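Local coordinates for protein mini spindles (PDB 5VJC) that probably binds tubulin through its TOG domains, promoting microtubule dynamics and mitotic spindle formation, at residues Y127-V138 with L160-K171. Sequence-based numbering, arbitrary orientation.
Sequences YILAENEGSSFV and LRQVILVFPFVK
Phe167 is the main bump here, and the hollow that takes it is the bare backbone at Gly134. The glycine CA sits over one face of the ring in a CH-pi contact, 3.7 Å from the Phe167 centroid, while Pro168 CD lies against the opposite face, so the ring is sandwiched between the two, each offset toward its rim. With CG anti to the backbone N (chi1 -174°), the ring swings across to helix 131-142 and lies so close that only a glycine's bare CA fits against it. Leu129 packs at about a right angle to Phe167, its CB 4.0 Å from Phe167 CD1 and its CD1 against Phe167 CB, and turns its CG to Val166 CG2. Replacing Phe167 by an alanine would probably open a gap over Gly134 CA and take the ring away from beside Leu129. The other methyl of Val166, CG1, abuts the carbonyl oxygen of Tyr127. Helices 131-138 and 160-166 run antiparallel, their N-to-C directions 160° apart, in keeping with the HEAT-repeat architecture of a TOG domain. Between them Val138 CG2 fits against Val163 CG1 at 3.9 Å, and Val163 CG2 meets the edge of the Phe137 ring at Phe137 CE2. At the loop end, Leu129 N donates to Val166 O (3.0 Å), approaching nearly head-on to the carbonyl (C=O...N 165°), and a water donates to both Leu129 O and Val166 O. At the solvent-exposed edge of the contact Glu131, bent at chi2, brings OE1 to 3.2 Å from Lys171 CE; the salt bridge from Glu131 OE1 to Lys171 NZ is long, at 3.8 Å.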
loop_
_atom_site.group_PDB
_atom_site.type_symbol
_atom_site.label_atom_id
_atom_site.label_comp_id
_atom_site.label_asym_id
_atom_site.label_seq_id
_atom_site.Cartn_x
_atom_site.Cartn_y
_atom_site.Cartn_z
ATOM N N TYR A 127 -10.506 14.815 0.800
ATOM C CA TYR A 127 -10.919 13.756 1.714
ATOM C C TYR A 127 -9.695 13.243 2.470
ATOM O O TYR A 127 -8.601 13.156 1.919
ATOM C CB TYR A 127 -11.617 12.629 0.953
ATOM C CG TYR A 127 -12.039 11.448 1.824
ATOM C CD1 TYR A 127 -13.164 11.531 2.648
ATOM C CD2 TYR A 127 -11.308 10.259 1.819
ATOM C CE1 TYR A 127 -13.547 10.458 3.465
ATOM C CE2 TYR A 127 -11.686 9.170 2.610
ATOM C CZ TYR A 127 -12.809 9.282 3.438
ATOM O OH TYR A 127 -13.180 8.215 4.226
ATOM N N ILE A 128 -9.909 12.923 3.736
ATOM C CA ILE A 128 -8.922 12.365 4.647
ATOM C C ILE A 128 -9.291 10.914 4.944
ATOM O O ILE A 128 -10.394 10.676 5.438
ATOM C CB ILE A 128 -8.914 13.174 5.961
ATOM C CG1 ILE A 128 -8.376 14.568 5.690
ATOM C CG2 ILE A 128 -8.099 12.483 7.038
ATOM C CD1 ILE A 128 -7.052 14.534 5.049
ATOM N N LEU A 129 -8.425 9.948 4.631
ATOM C CA LEU A 129 -8.763 8.548 4.900
ATOM C C LEU A 129 -9.005 8.296 6.383
ATOM O O LEU A 129 -8.250 8.772 7.247
ATOM C CB LEU A 129 -7.672 7.573 4.439
ATOM C CG LEU A 129 -7.277 7.282 2.991
ATOM C CD1 LEU A 129 -6.381 6.035 2.955
ATOM C CD2 LEU A 129 -8.475 7.090 2.086
ATOM N N ALA A 130 -10.058 7.541 6.675
ATOM C CA ALA A 130 -10.235 7.010 8.016
ATOM C C ALA A 130 -9.033 6.130 8.355
ATOM O O ALA A 130 -8.424 5.527 7.457
ATOM C CB ALA A 130 -11.529 6.206 8.108
ATOM N N GLU A 131 -8.685 6.064 9.639
ATOM C CA GLU A 131 -7.653 5.146 10.122
ATOM C C GLU A 131 -7.889 3.707 9.588
ATOM O O GLU A 131 -6.953 3.023 9.141
ATOM C CB GLU A 131 -7.612 5.158 11.653
ATOM C CG GLU A 131 -6.675 4.145 12.243
ATOM C CD GLU A 131 -5.245 4.388 11.806
ATOM O OE1 GLU A 131 -4.796 5.545 11.957
ATOM O OE2 GLU A 131 -4.588 3.440 11.289
ATOM N N ASN A 132 -9.147 3.287 9.579
ATOM C CA ASN A 132 -9.499 1.939 9.127
ATOM C C ASN A 132 -9.291 1.756 7.633
ATOM O O ASN A 132 -8.884 0.694 7.205
ATOM C CB ASN A 132 -10.949 1.625 9.472
ATOM C CG ASN A 132 -11.253 1.884 10.925
ATOM O OD1 ASN A 132 -11.193 3.032 11.405
ATOM N ND2 ASN A 132 -11.566 0.816 11.648
ATOM N N GLU A 133 -9.578 2.793 6.845
ATOM C CA GLU A 133 -9.380 2.691 5.403
ATOM C C GLU A 133 -7.891 2.519 5.074
ATOM O O GLU A 133 -7.520 1.584 4.359
ATOM C CB GLU A 133 -9.974 3.901 4.686
ATOM C CG GLU A 133 -11.508 3.868 4.692
ATOM C CD GLU A 133 -12.155 5.174 4.303
ATOM O OE1 GLU A 133 -11.566 6.252 4.553
ATOM O OE2 GLU A 133 -13.277 5.121 3.754
ATOM N N GLY A 134 -7.047 3.397 5.604
ATOM C CA GLY A 134 -5.600 3.258 5.473
ATOM C C GLY A 134 -5.065 1.899 5.917
ATOM O O GLY A 134 -4.326 1.231 5.184
ATOM N N SER A 135 -5.427 1.487 7.130
ATOM C CA SER A 135 -4.945 0.226 7.697
ATOM C C SER A 135 -5.388 -1.000 6.912
ATOM O O SER A 135 -4.666 -1.979 6.827
ATOM C CB SER A 135 -5.426 0.078 9.146
ATOM O OG SER A 135 -4.597 0.840 9.987
ATOM N N SER A 136 -6.596 -0.953 6.371
ATOM C CA SER A 136 -7.141 -2.102 5.655
ATOM C C SER A 136 -6.489 -2.265 4.297
ATOM O O SER A 136 -6.573 -3.336 3.687
ATOM C CB SER A 136 -8.640 -1.944 5.456
ATOM O OG SER A 136 -8.859 -0.971 4.442
ATOM N N PHE A 137 -5.860 -1.188 3.819
ATOM C CA PHE A 137 -5.515 -1.079 2.410
ATOM C C PHE A 137 -4.013 -1.099 2.140
ATOM O O PHE A 137 -3.552 -1.895 1.347
ATOM C CB PHE A 137 -6.117 0.203 1.826
ATOM C CG PHE A 137 -5.750 0.450 0.387
ATOM C CD1 PHE A 137 -6.101 -0.460 -0.601
ATOM C CD2 PHE A 137 -5.051 1.601 0.021
ATOM C CE1 PHE A 137 -5.750 -0.230 -1.954
ATOM C CE2 PHE A 137 -4.712 1.845 -1.321
ATOM C CZ PHE A 137 -5.063 0.931 -2.300
ATOM N N VAL A 138 -3.270 -0.222 2.803
ATOM C CA VAL A 138 -1.850 -0.020 2.492
ATOM C C VAL A 138 -0.932 -1.255 2.623
ATOM O O VAL A 138 -0.119 -1.470 1.739
ATOM C CB VAL A 138 -1.287 1.129 3.348
ATOM C CG1 VAL A 138 0.200 1.403 3.031
ATOM C CG2 VAL A 138 -2.134 2.376 3.133
ATOM N N LEU A 160 0.609 4.441 -4.085
ATOM C CA LEU A 160 1.184 4.668 -2.762
ATOM C C LEU A 160 1.550 6.151 -2.573
ATOM O O LEU A 160 1.361 6.741 -1.491
ATOM C CB LEU A 160 2.413 3.788 -2.542
ATOM C CG LEU A 160 2.958 3.769 -1.105
ATOM C CD1 LEU A 160 2.072 2.941 -0.160
ATOM C CD2 LEU A 160 4.383 3.257 -1.060
ATOM N N ARG A 161 2.006 6.782 -3.648
ATOM C CA ARG A 161 2.447 8.170 -3.517
ATOM C C ARG A 161 1.295 9.157 -3.574
ATOM O O ARG A 161 1.481 10.343 -3.306
ATOM C CB ARG A 161 3.495 8.473 -4.574
ATOM C CG ARG A 161 4.799 7.758 -4.227
ATOM C CD ARG A 161 5.857 7.907 -5.309
ATOM N NE ARG A 161 7.007 7.066 -5.006
ATOM C CZ ARG A 161 8.154 7.094 -5.681
ATOM N NH1 ARG A 161 8.317 7.956 -6.681
ATOM N NH2 ARG A 161 9.148 6.283 -5.326
ATOM N N GLN A 162 0.101 8.647 -3.867
ATOM C CA GLN A 162 -1.127 9.385 -3.630
ATOM C C GLN A 162 -1.655 9.165 -2.211
ATOM O O GLN A 162 -2.159 10.085 -1.601
ATOM C CB GLN A 162 -2.204 8.969 -4.620
ATOM C CG GLN A 162 -1.907 9.338 -6.054
ATOM C CD GLN A 162 -2.969 8.789 -6.948
ATOM O OE1 GLN A 162 -3.172 7.560 -7.008
ATOM N NE2 GLN A 162 -3.710 9.683 -7.604
ATOM N N VAL A 163 -1.564 7.930 -1.715
ATOM C CA VAL A 163 -2.053 7.617 -0.375
ATOM C C VAL A 163 -1.423 8.522 0.680
ATOM O O VAL A 163 -2.117 9.006 1.589
ATOM C CB VAL A 163 -1.788 6.147 -0.015
ATOM C CG1 VAL A 163 -2.157 5.879 1.437
ATOM C CG2 VAL A 163 -2.599 5.223 -0.941
ATOM N N ILE A 164 -0.118 8.780 0.561
ATOM C CA ILE A 164 0.568 9.571 1.571
ATOM C C ILE A 164 0.074 11.012 1.600
ATOM O O ILE A 164 0.346 11.717 2.546
ATOM C CB ILE A 164 2.102 9.605 1.370
ATOM C CG1 ILE A 164 2.441 10.235 0.015
ATOM C CG2 ILE A 164 2.678 8.219 1.490
ATOM C CD1 ILE A 164 3.872 9.980 -0.436
ATOM N N LEU A 165 -0.654 11.442 0.574
ATOM C CA LEU A 165 -1.218 12.788 0.578
ATOM C C LEU A 165 -2.530 12.839 1.364
ATOM O O LEU A 165 -2.970 13.915 1.752
ATOM C CB LEU A 165 -1.443 13.275 -0.854
ATOM C CG LEU A 165 -0.164 13.229 -1.712
ATOM C CD1 LEU A 165 -0.428 13.619 -3.165
ATOM C CD2 LEU A 165 0.906 14.117 -1.092
ATOM N N VAL A 166 -3.147 11.682 1.608
ATOM C CA VAL A 166 -4.444 11.655 2.288
ATOM C C VAL A 166 -4.472 10.728 3.508
ATOM O O VAL A 166 -5.541 10.430 4.036
ATOM C CB VAL A 166 -5.588 11.222 1.342
ATOM C CG1 VAL A 166 -5.855 12.288 0.273
ATOM C CG2 VAL A 166 -5.311 9.818 0.716
ATOM N N PHE A 167 -3.294 10.329 3.969
ATOM C CA PHE A 167 -3.138 9.386 5.065
ATOM C C PHE A 167 -1.751 9.648 5.659
ATOM O O PHE A 167 -0.836 9.986 4.907
ATOM C CB PHE A 167 -3.299 7.942 4.544
ATOM C CG PHE A 167 -3.299 6.899 5.619
ATOM C CD1 PHE A 167 -4.365 6.795 6.497
ATOM C CD2 PHE A 167 -2.241 6.017 5.748
ATOM C CE1 PHE A 167 -4.364 5.842 7.503
ATOM C CE2 PHE A 167 -2.244 5.057 6.747
ATOM C CZ PHE A 167 -3.296 4.972 7.622
ATOM N N PRO A 168 -1.579 9.524 6.994
ATOM C CA PRO A 168 -0.306 9.976 7.593
ATOM C C PRO A 168 0.965 9.340 7.005
ATOM O O PRO A 168 1.086 8.111 6.956
ATOM C CB PRO A 168 -0.468 9.587 9.066
ATOM C CG PRO A 168 -1.956 9.685 9.297
ATOM C CD PRO A 168 -2.537 9.091 8.031
ATOM N N PHE A 169 1.901 10.183 6.565
ATOM C CA PHE A 169 3.098 9.691 5.905
ATOM C C PHE A 169 3.940 8.910 6.901
ATOM O O PHE A 169 4.583 7.953 6.511
ATOM C CB PHE A 169 3.918 10.828 5.221
ATOM C CG PHE A 169 4.279 11.993 6.121
ATOM C CD1 PHE A 169 5.419 11.952 6.920
ATOM C CD2 PHE A 169 3.521 13.153 6.107
ATOM C CE1 PHE A 169 5.770 13.030 7.735
ATOM C CE2 PHE A 169 3.860 14.246 6.922
ATOM C CZ PHE A 169 4.988 14.182 7.734
ATOM N N VAL A 170 3.858 9.231 8.194
ATOM C CA VAL A 170 4.606 8.436 9.169
ATOM C C VAL A 170 4.060 6.987 9.208
ATOM O O VAL A 170 4.832 6.022 9.282
ATOM C CB VAL A 170 4.581 9.074 10.575
ATOM C CG1 VAL A 170 4.959 8.067 11.637
ATOM C CG2 VAL A 170 5.506 10.287 10.636
ATOM N N LYS A 171 2.745 6.830 9.085
ATOM C CA LYS A 171 2.156 5.487 9.078
ATOM C C LYS A 171 2.557 4.711 7.824
ATOM O O LYS A 171 2.878 3.533 7.903
ATOM C CB LYS A 171 0.639 5.560 9.197
ATOM C CG LYS A 171 0.173 6.128 10.528
ATOM C CD LYS A 171 -1.328 6.034 10.682
ATOM C CE LYS A 171 -1.748 6.355 12.121
ATOM N NZ LYS A 171 -1.116 5.395 13.078
HETATM O O HOH W 1 -5.900 10.188 6.966
#